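Local coordinates for dextranase (Pseudarthrobacter oxydans, PDB 6NZS), which catalyses the endohydrolysis of alpha-1,6-glucosidic linkages in dextran as a glycoside hydrolase of family 49, at residues A[29-34]-A[259-264]; A[67-72]-A[299-304]; A[199-204]-A[326-331]; A[443-448]-A[452-457]; A[560-563]-A[567-570]. One frame throughout, in Å; residues are numbered along the deposited sequence.

Contact 1. Residues A[29-34]-A[259-264]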
# COMPACT_ATOMS: atom_id res chain seq x y z
N ASP A 29 12.68 18.43 14.39
CA ASP A 29 11.99 18.24 15.65
C ASP A 29 10.51 18.57 15.57
O ASP A 29 9.88 18.81 16.61
CB ASP A 29 12.66 19.08 16.74
CG ASP A 29 12.68 20.57 16.41
OD1 ASP A 29 12.38 20.95 15.25
OD2 ASP A 29 13.00 21.38 17.31
N GLU A 30 9.93 18.58 14.37
CA GLU A 30 8.53 18.92 14.16
C GLU A 30 7.79 17.74 13.54
O GLU A 30 8.38 16.89 12.88
CB GLU A 30 8.40 20.13 13.23
CG GLU A 30 8.98 21.42 13.82
CD GLU A 30 8.96 22.58 12.84
OE1 GLU A 30 8.80 22.32 11.63
OE2 GLU A 30 9.11 23.74 13.29
N VAL A 31 6.47 17.70 13.76
CA VAL A 31 5.59 16.72 13.14
C VAL A 31 4.50 17.47 12.39
O VAL A 31 3.85 18.35 12.96
CB VAL A 31 4.95 15.79 14.20
CG1 VAL A 31 3.98 14.82 13.53
CG2 VAL A 31 6.02 15.03 14.98
N ARG A 32 4.29 17.12 11.12
CA ARG A 32 3.26 17.78 10.32
C ARG A 32 1.87 17.35 10.78
O ARG A 32 1.56 16.15 10.77
CB ARG A 32 3.44 17.46 8.84
CG ARG A 32 2.81 18.50 7.92
CD ARG A 32 2.78 18.05 6.45
NE ARG A 32 4.08 17.67 5.91
CZ ARG A 32 4.97 18.53 5.40
NH1 ARG A 32 4.70 19.83 5.36
NH2 ARG A 32 6.13 18.07 4.93
N ARG A 33 1.04 18.31 11.17
CA ARG A 33 -0.33 18.08 11.56
C ARG A 33 -1.23 18.33 10.36
O ARG A 33 -0.97 19.23 9.56
CB ARG A 33 -0.72 19.05 12.68
CG ARG A 33 -2.19 18.97 13.09
CD ARG A 33 -2.50 19.89 14.25
NE ARG A 33 -3.94 20.02 14.40
CZ ARG A 33 -4.53 20.83 15.27
NH1 ARG A 33 -3.78 21.59 16.07
NH2 ARG A 33 -5.85 20.90 15.32
N SER A 34 -2.31 17.55 10.23
CA SER A 34 -3.26 17.79 9.15
C SER A 34 -3.86 19.19 9.23
O SER A 34 -4.38 19.60 10.27
CB SER A 34 -4.39 16.77 9.18
OG SER A 34 -5.35 17.04 8.15
N GLY A 259 2.35 6.87 19.34
CA GLY A 259 2.81 8.20 19.65
C GLY A 259 4.28 8.45 19.39
O GLY A 259 4.73 9.60 19.55
N ALA A 260 5.04 7.43 19.01
CA ALA A 260 6.39 7.65 18.52
C ALA A 260 6.34 8.00 17.04
O ALA A 260 5.57 7.41 16.27
CB ALA A 260 7.24 6.40 18.72
N TYR A 261 7.16 8.97 16.64
CA TYR A 261 7.30 9.39 15.25
C TYR A 261 8.80 9.41 14.95
O TYR A 261 9.52 10.27 15.46
CB TYR A 261 6.68 10.76 15.03
CG TYR A 261 6.48 11.15 13.58
CD1 TYR A 261 7.51 11.70 12.83
CD2 TYR A 261 5.24 10.98 12.96
CE1 TYR A 261 7.32 12.07 11.52
CE2 TYR A 261 5.05 11.35 11.64
CZ TYR A 261 6.08 11.88 10.92
OH TYR A 261 5.88 12.24 9.61
N VAL A 262 9.25 8.46 14.14
CA VAL A 262 10.66 8.30 13.82
C VAL A 262 10.86 8.64 12.35
O VAL A 262 10.31 7.97 11.47
CB VAL A 262 11.14 6.86 14.10
CG1 VAL A 262 12.60 6.70 13.70
CG2 VAL A 262 10.93 6.52 15.58
N LYS A 263 11.64 9.68 12.08
CA LYS A 263 12.07 9.99 10.71
C LYS A 263 13.35 9.20 10.46
O LYS A 263 14.38 9.46 11.09
CB LYS A 263 12.31 11.48 10.57
CG LYS A 263 11.12 12.32 11.00
CD LYS A 263 11.40 13.80 10.87
CE LYS A 263 10.20 14.59 11.38
NZ LYS A 263 10.31 16.03 11.01
N GLY A 264 13.28 8.21 9.58
CA GLY A 264 14.42 7.34 9.34
C GLY A 264 14.00 6.03 8.67
O GLY A 264 12.93 5.93 8.09
O HOH W 1 2.80 13.84 9.98
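Lys-263 and Tyr-261, two residues apart on strand 260-263, reach out side by side to meet Glu-30 and Val-31 at the start of strand 31-33. The lysine uses its full length. Its CG stands opposite the carbonyl carbon (chi1 -53°) and every later torsion is close to anti, a straight rod that carries the ammonium to the backbone of Glu-30. There NZ donates to Glu-30 O over 2.8 Å, arriving a little out of the carbonyl plane with a C=O...N angle of 154°. The carboxylate of Glu-30 takes no part in this bond and turns back to the backbone N of Gly-27. A second carbonyl, Gly-27 O, also accepts from Lys-263 NZ, and Glu-287 forms a long, weak ion pair with it, so that the buried ammonium is held chiefly by main-chain oxygens.

CG of Tyr-261 stands anti to the backbone N (chi1 -166°), which brings the ring out to Val-31. The valine lies over one face of it, with Val-31 CG1 4.2 Å from the Tyr-261 ring centroid in a CH-pi contact. This methyl leans toward the CD2-CE2 side of the ring, while Val-31 CG2 approaches Tyr-261 CG at 4.2 Å. The phenol OH is bonded to Glu-287 OE1, and a water that donates to Arg-32 O reaches Tyr-261 OH only weakly.

The contact joins the N-terminal Ig-like domain to an early coil of the beta-solenoid. Strand 31-33 pairs in parallel with strand 18-20, and Val-31 also rests on Phe-54 and Tyr-56 of strand 51-58; strand 260-263 runs parallel between strands 235-238 and 283-285, the latter packing against Tyr-261.

Contact 2. Residues A[67-72]-A[299-304]; sequences IGYTKE and YNHLSG
A stacked tyrosine-histidine pair joins two irregular loops at the surface, one from the N-terminal Ig-like domain and the other a long excursion of the beta-solenoid. The rings of Tyr-69 and His-301 lie face to face, their centroids 4.3 Å apart and their planes inclined by 27°. The overlap is displaced: Tyr-69 CD1 sits over the middle of the imidazole, whereas His-301 CE1 lies toward the rim of the phenol ring. Tyr-69 CB comes down on the same imidazole face, 3.5 Å from His-301 CD2. With CG of His-301 anti to its backbone N (chi1 174°), the imidazole extends toward the other loop, and CB of Leu-302 covers its opposite face.

The solenoid loop, 299-304, lies between strands 283-285 and 316-320, while 67-72 follows strand 51-58; the two segments meet without a direct hydrogen bond between them. Lys-71 comes to the imidazole at its edge, CE lying near the ring plane 3.5 Å from His-301 NE2, and its ammonium goes on to a salt bridge with Glu-292. The other imidazole nitrogen, ND1, is bonded to Tyr-291 O, which restrains the rotation of the ring.

Water supplies the polar links. One molecule donates to Ile-67 O and accepts from His-301 N, both at 2.8 Å; another donates to Leu-302 O and receives a weak bond from Lys-71 NZ.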
# COMPACT_ATOMS: atom_id res chain seq x y z
N ILE A 67 16.04 17.84 -5.47
CA ILE A 67 17.42 18.18 -5.17
C ILE A 67 18.32 17.16 -5.86
O ILE A 67 18.29 15.97 -5.54
CB ILE A 67 17.69 18.22 -3.65
CG1 ILE A 67 16.92 19.38 -3.01
CG2 ILE A 67 19.18 18.34 -3.38
CD1 ILE A 67 17.08 20.70 -3.72
N GLY A 68 19.11 17.63 -6.82
CA GLY A 68 20.06 16.78 -7.50
C GLY A 68 19.55 16.09 -8.74
O GLY A 68 20.24 15.22 -9.28
N TYR A 69 18.35 16.44 -9.21
CA TYR A 69 17.80 15.83 -10.41
C TYR A 69 16.69 16.71 -10.97
O TYR A 69 16.11 17.55 -10.27
CB TYR A 69 17.29 14.41 -10.15
CG TYR A 69 16.09 14.31 -9.23
CD1 TYR A 69 16.25 14.34 -7.85
CD2 TYR A 69 14.80 14.16 -9.74
CE1 TYR A 69 15.15 14.24 -7.00
CE2 TYR A 69 13.70 14.06 -8.90
CZ TYR A 69 13.89 14.10 -7.53
OH TYR A 69 12.81 14.00 -6.68
N THR A 70 16.40 16.50 -12.26
CA THR A 70 15.28 17.15 -12.92
C THR A 70 14.30 16.17 -13.55
O THR A 70 13.20 16.59 -13.93
CB THR A 70 15.77 18.13 -14.00
OG1 THR A 70 16.51 17.40 -15.00
CG2 THR A 70 16.67 19.20 -13.40
N LYS A 71 14.65 14.89 -13.64
CA LYS A 71 13.78 13.91 -14.27
C LYS A 71 12.48 13.76 -13.48
O LYS A 71 12.37 14.19 -12.33
CB LYS A 71 14.48 12.55 -14.34
CG LYS A 71 14.70 11.90 -12.98
CD LYS A 71 15.29 10.50 -13.12
CE LYS A 71 15.59 9.90 -11.76
NZ LYS A 71 16.23 8.56 -11.86
N GLU A 72 11.50 13.13 -14.11
CA GLU A 72 10.24 12.86 -13.43
C GLU A 72 10.48 11.86 -12.30
O GLU A 72 11.25 10.91 -12.44
CB GLU A 72 9.21 12.31 -14.41
CG GLU A 72 8.63 13.36 -15.35
CD GLU A 72 7.48 12.82 -16.17
OE1 GLU A 72 7.57 11.67 -16.64
OE2 GLU A 72 6.47 13.55 -16.33
N TYR A 299 23.92 9.16 0.25
CA TYR A 299 22.49 9.40 0.43
C TYR A 299 21.94 10.48 -0.50
O TYR A 299 20.75 10.80 -0.43
CB TYR A 299 22.09 9.72 1.89
CG TYR A 299 22.30 8.58 2.85
CD1 TYR A 299 23.56 8.27 3.33
CD2 TYR A 299 21.22 7.81 3.28
CE1 TYR A 299 23.75 7.23 4.21
CE2 TYR A 299 21.41 6.76 4.15
CZ TYR A 299 22.68 6.47 4.62
OH TYR A 299 22.86 5.44 5.50
N ASN A 300 22.77 11.05 -1.37
CA ASN A 300 22.25 11.95 -2.38
C ASN A 300 21.53 11.15 -3.46
O ASN A 300 21.62 9.92 -3.52
CB ASN A 300 23.38 12.78 -2.99
CG ASN A 300 24.08 13.65 -1.96
OD1 ASN A 300 25.29 13.56 -1.78
ND2 ASN A 300 23.31 14.49 -1.28
N HIS A 301 20.81 11.87 -4.32
CA HIS A 301 20.06 11.21 -5.38
C HIS A 301 20.98 10.39 -6.28
O HIS A 301 22.14 10.74 -6.52
CB HIS A 301 19.29 12.24 -6.20
CG HIS A 301 18.59 11.65 -7.39
ND1 HIS A 301 17.43 10.92 -7.29
CD2 HIS A 301 18.91 11.67 -8.71
CE1 HIS A 301 17.06 10.52 -8.49
NE2 HIS A 301 17.94 10.96 -9.37
N LEU A 302 20.42 9.29 -6.80
CA LEU A 302 21.13 8.35 -7.66
C LEU A 302 21.87 9.05 -8.80
O LEU A 302 21.30 9.88 -9.51
CB LEU A 302 20.09 7.40 -8.24
CG LEU A 302 20.51 6.40 -9.30
CD1 LEU A 302 21.46 5.40 -8.66
CD2 LEU A 302 19.27 5.74 -9.88
N SER A 303 23.13 8.66 -9.00
CA SER A 303 23.98 9.28 -10.01
C SER A 303 24.80 8.21 -10.72
O SER A 303 25.40 7.36 -10.07
CB SER A 303 24.93 10.30 -9.37
OG SER A 303 25.58 11.09 -10.36
N GLY A 304 24.82 8.27 -12.05
CA GLY A 304 25.76 7.49 -12.83
C GLY A 304 25.51 6.00 -12.91
O GLY A 304 26.47 5.21 -12.87
O HOH W 2 20.27 14.64 -4.07
O HOH W 3 21.09 12.63 -11.36
O HOH W 4 18.87 10.40 -11.62

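Contact 3. Residues A[199-204]-A[326-331]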
# COMPACT_ATOMS: atom_id res chain seq x y z
N LYS A 199 -0.17 -8.83 23.46
CA LYS A 199 0.67 -7.77 24.00
C LYS A 199 2.06 -8.30 24.34
O LYS A 199 3.07 -7.64 24.04
CB LYS A 199 0.01 -7.15 25.22
CG LYS A 199 0.79 -5.97 25.77
CD LYS A 199 0.16 -5.39 27.03
CE LYS A 199 0.99 -4.22 27.53
NZ LYS A 199 0.38 -3.55 28.72
N GLU A 200 2.15 -9.48 24.94
CA GLU A 200 3.46 -10.03 25.28
C GLU A 200 4.31 -10.26 24.03
O GLU A 200 5.53 -10.06 24.04
CB GLU A 200 3.31 -11.33 26.07
CG GLU A 200 4.64 -11.92 26.51
CD GLU A 200 4.47 -13.17 27.37
OE1 GLU A 200 3.50 -13.25 28.15
OE2 GLU A 200 5.32 -14.08 27.25
N ARG A 201 3.67 -10.69 22.93
CA ARG A 201 4.42 -10.94 21.71
C ARG A 201 4.85 -9.65 21.03
O ARG A 201 5.92 -9.60 20.42
CB ARG A 201 3.56 -11.77 20.74
CG ARG A 201 4.26 -12.12 19.42
CD ARG A 201 3.45 -13.07 18.56
NE ARG A 201 2.20 -12.48 18.11
CZ ARG A 201 2.03 -11.84 16.95
NH1 ARG A 201 3.05 -11.70 16.11
NH2 ARG A 201 0.85 -11.34 16.63
N LEU A 202 4.03 -8.60 21.13
CA LEU A 202 4.17 -7.42 20.27
C LEU A 202 4.68 -6.18 20.99
O LEU A 202 5.02 -5.20 20.31
CB LEU A 202 2.82 -7.10 19.61
CG LEU A 202 2.31 -8.22 18.70
CD1 LEU A 202 0.85 -7.96 18.32
CD2 LEU A 202 3.16 -8.34 17.46
N VAL A 203 4.74 -6.18 22.31
CA VAL A 203 5.21 -5.03 23.07
C VAL A 203 6.31 -5.50 24.02
O VAL A 203 6.02 -6.25 24.96
CB VAL A 203 4.07 -4.36 23.86
CG1 VAL A 203 4.61 -3.16 24.63
CG2 VAL A 203 2.94 -3.94 22.92
N PRO A 204 7.55 -5.05 23.85
CA PRO A 204 8.63 -5.56 24.70
C PRO A 204 8.54 -5.00 26.11
O PRO A 204 8.03 -3.90 26.35
CB PRO A 204 9.90 -5.08 23.99
CG PRO A 204 9.49 -3.94 23.14
CD PRO A 204 8.01 -4.05 22.87
N LYS A 326 12.13 -16.13 11.29
CA LYS A 326 10.81 -15.52 11.29
C LYS A 326 10.93 -14.03 11.55
O LYS A 326 11.85 -13.58 12.24
CB LYS A 326 9.93 -16.14 12.38
CG LYS A 326 9.68 -17.63 12.19
CD LYS A 326 8.96 -18.21 13.39
CE LYS A 326 7.48 -18.37 13.13
NZ LYS A 326 6.97 -19.68 13.61
N LEU A 327 9.99 -13.27 10.98
CA LEU A 327 9.84 -11.85 11.27
C LEU A 327 8.38 -11.59 11.60
O LEU A 327 7.51 -11.98 10.82
CB LEU A 327 10.23 -11.00 10.05
CG LEU A 327 9.74 -9.55 10.08
CD1 LEU A 327 10.49 -8.77 11.15
CD2 LEU A 327 9.94 -8.89 8.72
N ASP A 328 8.12 -10.96 12.74
CA ASP A 328 6.82 -10.37 13.03
C ASP A 328 6.92 -8.89 12.68
O ASP A 328 7.77 -8.18 13.23
CB ASP A 328 6.45 -10.50 14.51
CG ASP A 328 6.15 -11.93 14.93
OD1 ASP A 328 6.16 -12.82 14.05
OD2 ASP A 328 5.92 -12.15 16.14
N LEU A 329 6.06 -8.44 11.78
CA LEU A 329 6.02 -7.04 11.35
C LEU A 329 4.61 -6.59 11.66
O LEU A 329 3.66 -7.03 11.01
CB LEU A 329 6.34 -6.93 9.86
CG LEU A 329 6.15 -5.56 9.21
CD1 LEU A 329 7.04 -4.51 9.87
CD2 LEU A 329 6.45 -5.64 7.71
N GLN A 330 4.45 -5.73 12.67
CA GLN A 330 3.12 -5.43 13.18
C GLN A 330 3.01 -3.95 13.51
O GLN A 330 3.98 -3.33 13.96
CB GLN A 330 2.84 -6.25 14.46
CG GLN A 330 1.45 -6.06 15.10
CD GLN A 330 1.39 -4.87 16.04
OE1 GLN A 330 2.42 -4.34 16.47
NE2 GLN A 330 0.17 -4.43 16.35
N GLY A 331 1.81 -3.40 13.29
CA GLY A 331 1.44 -2.14 13.91
C GLY A 331 1.88 -0.88 13.19
O GLY A 331 1.12 0.08 13.08
O HOH W 5 2.86 -3.51 19.15
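The last turn of helix 196-202 lies against strand 325-335, the closest CA atoms being those of Leu-202 and Gln-330 at 7.4 Å. Two consecutive helix residues, Arg-201 and Leu-202, meet two alternate strand residues, Asp-328 and Gln-330, whose side chains start out on the same side of the strand.

Arg-201 runs straight from its backbone until a bend at chi3 (65°) swings the guanidinium to the aspartate. NH1 donates to Asp-328 OD2 over 2.9 Å in a salt bridge with an N-H...O angle of 152°. The oxygen lies in the guanidinium plane, but the nitrogen meets it from above the carboxylate plane; the two flat groups stand almost perpendicular, and one bond rather than a paired, two-pronged bridge results. NH2 of the same guanidinium serves Glu-356 and Gln-198, a division of its donors that probably spreads the positive charge over two acidic partners.

Beside this, Leu-202 crosses Gln-330 at roughly a right angle. Its methyls rest on the aliphatic part of the glutamine, CD2 3.7 Å from Gln-330 CB and CD1 3.8 Å from Gln-330 CG. CD2 also covers a face of the Arg-201 guanidinium. The glutamine amide oxygen accepts from Gly-280 N and from a water, 2.8 Å from Gln-330 OE1, that donates as well to Leu-202 O.

Strand 325-335 lies among parallel neighbours, with 275-279 and 351-361 flanking it, in the stacked-coil order of a right-handed parallel beta-helix, and the short helix packs laterally on the side chains of that parallel face.

Contact 4. Residues A[443-448]-A[452-457]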
# COMPACT_ATOMS: atom_id res chain seq x y z
N VAL A 443 -1.19 1.16 -24.14
CA VAL A 443 -1.39 -0.14 -23.49
C VAL A 443 -0.06 -0.54 -22.87
O VAL A 443 0.80 -1.14 -23.51
CB VAL A 443 -1.93 -1.18 -24.47
CG1 VAL A 443 -2.05 -2.55 -23.81
CG2 VAL A 443 -3.29 -0.74 -25.05
N LYS A 444 0.11 -0.22 -21.59
CA LYS A 444 1.34 -0.54 -20.86
C LYS A 444 1.34 -1.98 -20.37
O LYS A 444 0.29 -2.58 -20.13
CB LYS A 444 1.51 0.40 -19.66
CG LYS A 444 1.57 1.86 -20.02
CD LYS A 444 2.98 2.37 -19.95
CE LYS A 444 3.03 3.87 -20.14
NZ LYS A 444 4.08 4.19 -21.14
N TYR A 445 2.54 -2.53 -20.21
CA TYR A 445 2.66 -3.92 -19.78
C TYR A 445 2.48 -4.11 -18.28
O TYR A 445 2.18 -5.23 -17.85
CB TYR A 445 4.04 -4.50 -20.15
CG TYR A 445 4.38 -4.48 -21.62
CD1 TYR A 445 4.00 -5.52 -22.46
CD2 TYR A 445 5.11 -3.42 -22.17
CE1 TYR A 445 4.34 -5.51 -23.82
CE2 TYR A 445 5.44 -3.40 -23.52
CZ TYR A 445 5.05 -4.44 -24.33
OH TYR A 445 5.39 -4.41 -25.67
N ASN A 446 2.67 -3.06 -17.49
CA ASN A 446 2.67 -3.16 -16.03
C ASN A 446 1.58 -2.27 -15.44
O ASN A 446 1.86 -1.24 -14.82
CB ASN A 446 4.07 -2.82 -15.44
CG ASN A 446 4.50 -1.38 -15.72
OD1 ASN A 446 4.29 -0.86 -16.82
ND2 ASN A 446 5.11 -0.74 -14.73
N THR A 447 0.33 -2.67 -15.63
CA THR A 447 -0.80 -1.92 -15.09
C THR A 447 -1.96 -2.91 -14.90
O THR A 447 -1.77 -4.12 -15.03
CB THR A 447 -1.11 -0.70 -15.97
OG1 THR A 447 -2.10 0.14 -15.34
CG2 THR A 447 -1.60 -1.13 -17.34
N CYS A 448 -3.14 -2.36 -14.57
CA CYS A 448 -4.38 -3.08 -14.28
C CYS A 448 -4.43 -3.56 -12.84
O CYS A 448 -3.45 -3.47 -12.10
CB CYS A 448 -4.63 -4.27 -15.22
SG CYS A 448 -4.46 -3.92 -16.98
N SER A 452 0.89 -9.75 -14.68
CA SER A 452 2.23 -10.30 -14.86
C SER A 452 2.90 -9.43 -15.91
O SER A 452 2.66 -9.59 -17.11
CB SER A 452 2.18 -11.76 -15.32
OG SER A 452 3.48 -12.17 -15.74
N SER A 453 3.70 -8.47 -15.46
CA SER A 453 4.40 -7.60 -16.39
C SER A 453 5.41 -8.40 -17.21
O SER A 453 5.91 -9.45 -16.78
CB SER A 453 5.13 -6.50 -15.63
OG SER A 453 5.79 -5.61 -16.53
N SER A 454 5.72 -7.89 -18.40
CA SER A 454 6.81 -8.40 -19.21
C SER A 454 8.15 -8.17 -18.48
O SER A 454 8.21 -7.57 -17.41
CB SER A 454 6.77 -7.74 -20.58
OG SER A 454 6.81 -6.33 -20.45
N HIS A 455 9.24 -8.65 -19.09
CA HIS A 455 10.52 -8.73 -18.39
C HIS A 455 11.14 -7.35 -18.16
O HIS A 455 11.21 -6.53 -19.07
CB HIS A 455 11.49 -9.59 -19.18
CG HIS A 455 12.55 -10.23 -18.33
ND1 HIS A 455 13.59 -9.51 -17.78
CD2 HIS A 455 12.72 -11.51 -17.93
CE1 HIS A 455 14.36 -10.33 -17.07
NE2 HIS A 455 13.85 -11.54 -17.15
N TRP A 456 11.63 -7.13 -16.93
CA TRP A 456 12.25 -5.85 -16.59
C TRP A 456 13.46 -5.54 -17.46
O TRP A 456 13.78 -4.37 -17.68
CB TRP A 456 12.63 -5.82 -15.11
CG TRP A 456 13.77 -6.74 -14.74
CD1 TRP A 456 13.68 -8.02 -14.31
CD2 TRP A 456 15.17 -6.43 -14.77
NE1 TRP A 456 14.93 -8.54 -14.06
CE2 TRP A 456 15.87 -7.58 -14.34
CE3 TRP A 456 15.91 -5.29 -15.12
CZ2 TRP A 456 17.26 -7.62 -14.26
CZ3 TRP A 456 17.29 -5.33 -15.03
CH2 TRP A 456 17.95 -6.50 -14.61
N GLU A 457 14.16 -6.57 -17.96
CA GLU A 457 15.34 -6.31 -18.78
C GLU A 457 14.97 -5.73 -20.13
O GLU A 457 15.79 -5.02 -20.74
CB GLU A 457 16.14 -7.60 -18.96
CG GLU A 457 16.90 -8.05 -17.73
CD GLU A 457 17.46 -9.46 -17.87
OE1 GLU A 457 17.23 -10.10 -18.91
OE2 GLU A 457 18.12 -9.93 -16.92
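This is a close packing, without a direct hydrogen bond, of two irregular segments that precede and follow strand 450-452 in the parallel beta-solenoid, the second starting at the last residue of that strand. The backbones come near at Asn-446 and Ser-453, whose CA atoms are 4.8 Å apart. Tyr-445 O receives a CA-H...O contact from Ser-453, with 3.6 Å between Ser-453 CA and that oxygen, while its conventional donor is Asn-451 ND2.

Ser-454 places its hydroxyl against the root of the tyrosine: OG is 3.3 Å from both CB and CG of Tyr-445, approaching the ring obliquely. Its chi1 of 56° sets OG between the backbone N and the carbonyl carbon, and the hydroxyl is bonded to Met-459 O. Alongside, Ser-453 OG touches Asn-446 CB at 3.5 Å and donates to Ser-454 O over 3.2 Å, within its own segment.

Cys-448, in a disulfide with Cys-487, ties the first segment covalently to the next part of the solenoid, and Ser-452 bonds to Tyr-492 of strand 489-493. The hydroxyls of Ser-453 and Ser-454 therefore meet carbon across the contact and find acceptors elsewhere, so the interface itself rests on van der Waals fit and one CA-H...O contact.

Contact 5. Residues A[560-563]-A[567-570]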
# COMPACT_ATOMS: atom_id res chain seq x y z
N THR A 560 -20.43 -16.87 -22.17
CA THR A 560 -21.66 -17.24 -22.85
C THR A 560 -22.71 -16.13 -22.89
O THR A 560 -23.82 -16.36 -23.37
CB THR A 560 -22.27 -18.49 -22.19
OG1 THR A 560 -22.56 -18.21 -20.82
CG2 THR A 560 -21.31 -19.67 -22.28
N ALA A 561 -22.38 -14.93 -22.39
CA ALA A 561 -23.35 -13.84 -22.30
C ALA A 561 -23.09 -12.71 -23.29
O ALA A 561 -23.78 -11.68 -23.22
CB ALA A 561 -23.42 -13.29 -20.88
N ASP A 562 -22.13 -12.86 -24.20
CA ASP A 562 -21.88 -11.85 -25.24
C ASP A 562 -21.57 -10.47 -24.65
O ASP A 562 -21.90 -9.44 -25.24
CB ASP A 562 -23.04 -11.78 -26.25
CG ASP A 562 -22.64 -11.13 -27.56
OD1 ASP A 562 -21.46 -11.22 -27.95
OD2 ASP A 562 -23.52 -10.53 -28.21
N ASN A 563 -20.92 -10.43 -23.48
CA ASN A 563 -20.55 -9.17 -22.85
C ASN A 563 -19.09 -9.16 -22.42
O ASN A 563 -18.71 -8.37 -21.55
CB ASN A 563 -21.46 -8.87 -21.66
CG ASN A 563 -21.29 -9.87 -20.52
OD1 ASN A 563 -20.56 -10.85 -20.66
ND2 ASN A 563 -21.95 -9.62 -19.40
N HIS A 567 -14.26 -4.98 -27.03
CA HIS A 567 -15.15 -3.85 -27.29
C HIS A 567 -16.45 -3.95 -26.51
O HIS A 567 -17.35 -3.12 -26.72
CB HIS A 567 -15.47 -3.79 -28.79
CG HIS A 567 -16.11 -5.03 -29.32
ND1 HIS A 567 -17.48 -5.20 -29.39
CD2 HIS A 567 -15.56 -6.17 -29.81
CE1 HIS A 567 -17.75 -6.39 -29.89
NE2 HIS A 567 -16.61 -7.00 -30.15
N GLN A 568 -16.58 -4.95 -25.64
CA GLN A 568 -17.76 -5.16 -24.81
C GLN A 568 -17.41 -4.83 -23.36
O GLN A 568 -16.30 -4.41 -23.05
CB GLN A 568 -18.25 -6.61 -24.96
CG GLN A 568 -18.42 -7.02 -26.43
CD GLN A 568 -18.99 -8.42 -26.61
OE1 GLN A 568 -18.53 -9.38 -25.99
NE2 GLN A 568 -19.99 -8.54 -27.48
N LEU A 569 -18.40 -5.02 -22.48
CA LEU A 569 -18.25 -4.58 -21.10
C LEU A 569 -17.03 -5.20 -20.42
O LEU A 569 -16.34 -4.53 -19.65
CB LEU A 569 -19.52 -4.89 -20.31
CG LEU A 569 -19.52 -4.46 -18.84
CD1 LEU A 569 -19.42 -2.93 -18.71
CD2 LEU A 569 -20.76 -4.97 -18.13
N GLY A 570 -16.74 -6.48 -20.69
CA GLY A 570 -15.65 -7.14 -19.99
C GLY A 570 -14.26 -6.72 -20.44
O GLY A 570 -13.30 -6.90 -19.68
O HOH W 6 -18.51 -11.56 -28.01
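Gln-568 and Asp-562 cross at about a right angle, the amide plane turned 69° from the carboxylate plane. The amide uses its own plane well: NE2 donates to Asp-562 OD1 over 3.1 Å, almost straight at 174°, with the oxygen practically in the amide plane. Seen from the acid, however, the nitrogen stands well above the carboxylate plane. A water bridges the same two groups, donating to Asp-562 OD1 and Gln-568 OE1 at 3.0 Å each, which closes a small ring of polar atoms.

The torsions account for the reach. CG of Gln-568 is anti to the carbonyl carbon (chi1 -51°) and the chain continues extended, carrying the amide across to the backbone of 562-563. There Asp-562 O also lies close to NE2, at too poor an angle for a hydrogen bond. The other end of the amide is engaged within its own loop, OE1 accepting from Ala-565 N, so that both ends of the group are fixed and its orientation is well determined. Nearer the backbone, Gln-568 CB lies 3.7 Å from Asn-563 C.

The backbones are joined directly by Gly-570 N, which donates to Asn-563 O over 2.9 Å. The Asn-563 side chain leaves the backbone away from 567-570; its amide is held by Glu-555 and by Val-556 O and Glu-558 N.

Both segments belong to the loop between strands 555-556 and 582-585 near the C-terminus. Gly-570 O binds the hydroxyl of Tyr-550 on strand 545-552, and Leu-569 O accepts from Trp-510 NE1 at the end of strand 509-510.

In the fold
Contacts 1 and 2 both bridge the N-terminal Ig-like domain and the beta-solenoid, at points whose centres are about 25 Å apart. Contact 3 lies about 22 Å from contact 1, centre to centre, and the two share one set of parallel solenoid strands: 260-263 and 325-335 both pair with 283-285. Further along the chain, contacts 4 and 5 are each closed within a few residues, and their centres are again about 25 Å apart. Contact 1 comes within about 9 Å of contacts 2 and 3, and contact 2 equally near contact 4, nearest atoms. Contacts 1 and 5 are the most distant, with centres about 50 Å apart on opposite sides of the chain's centre. No two of the five touch.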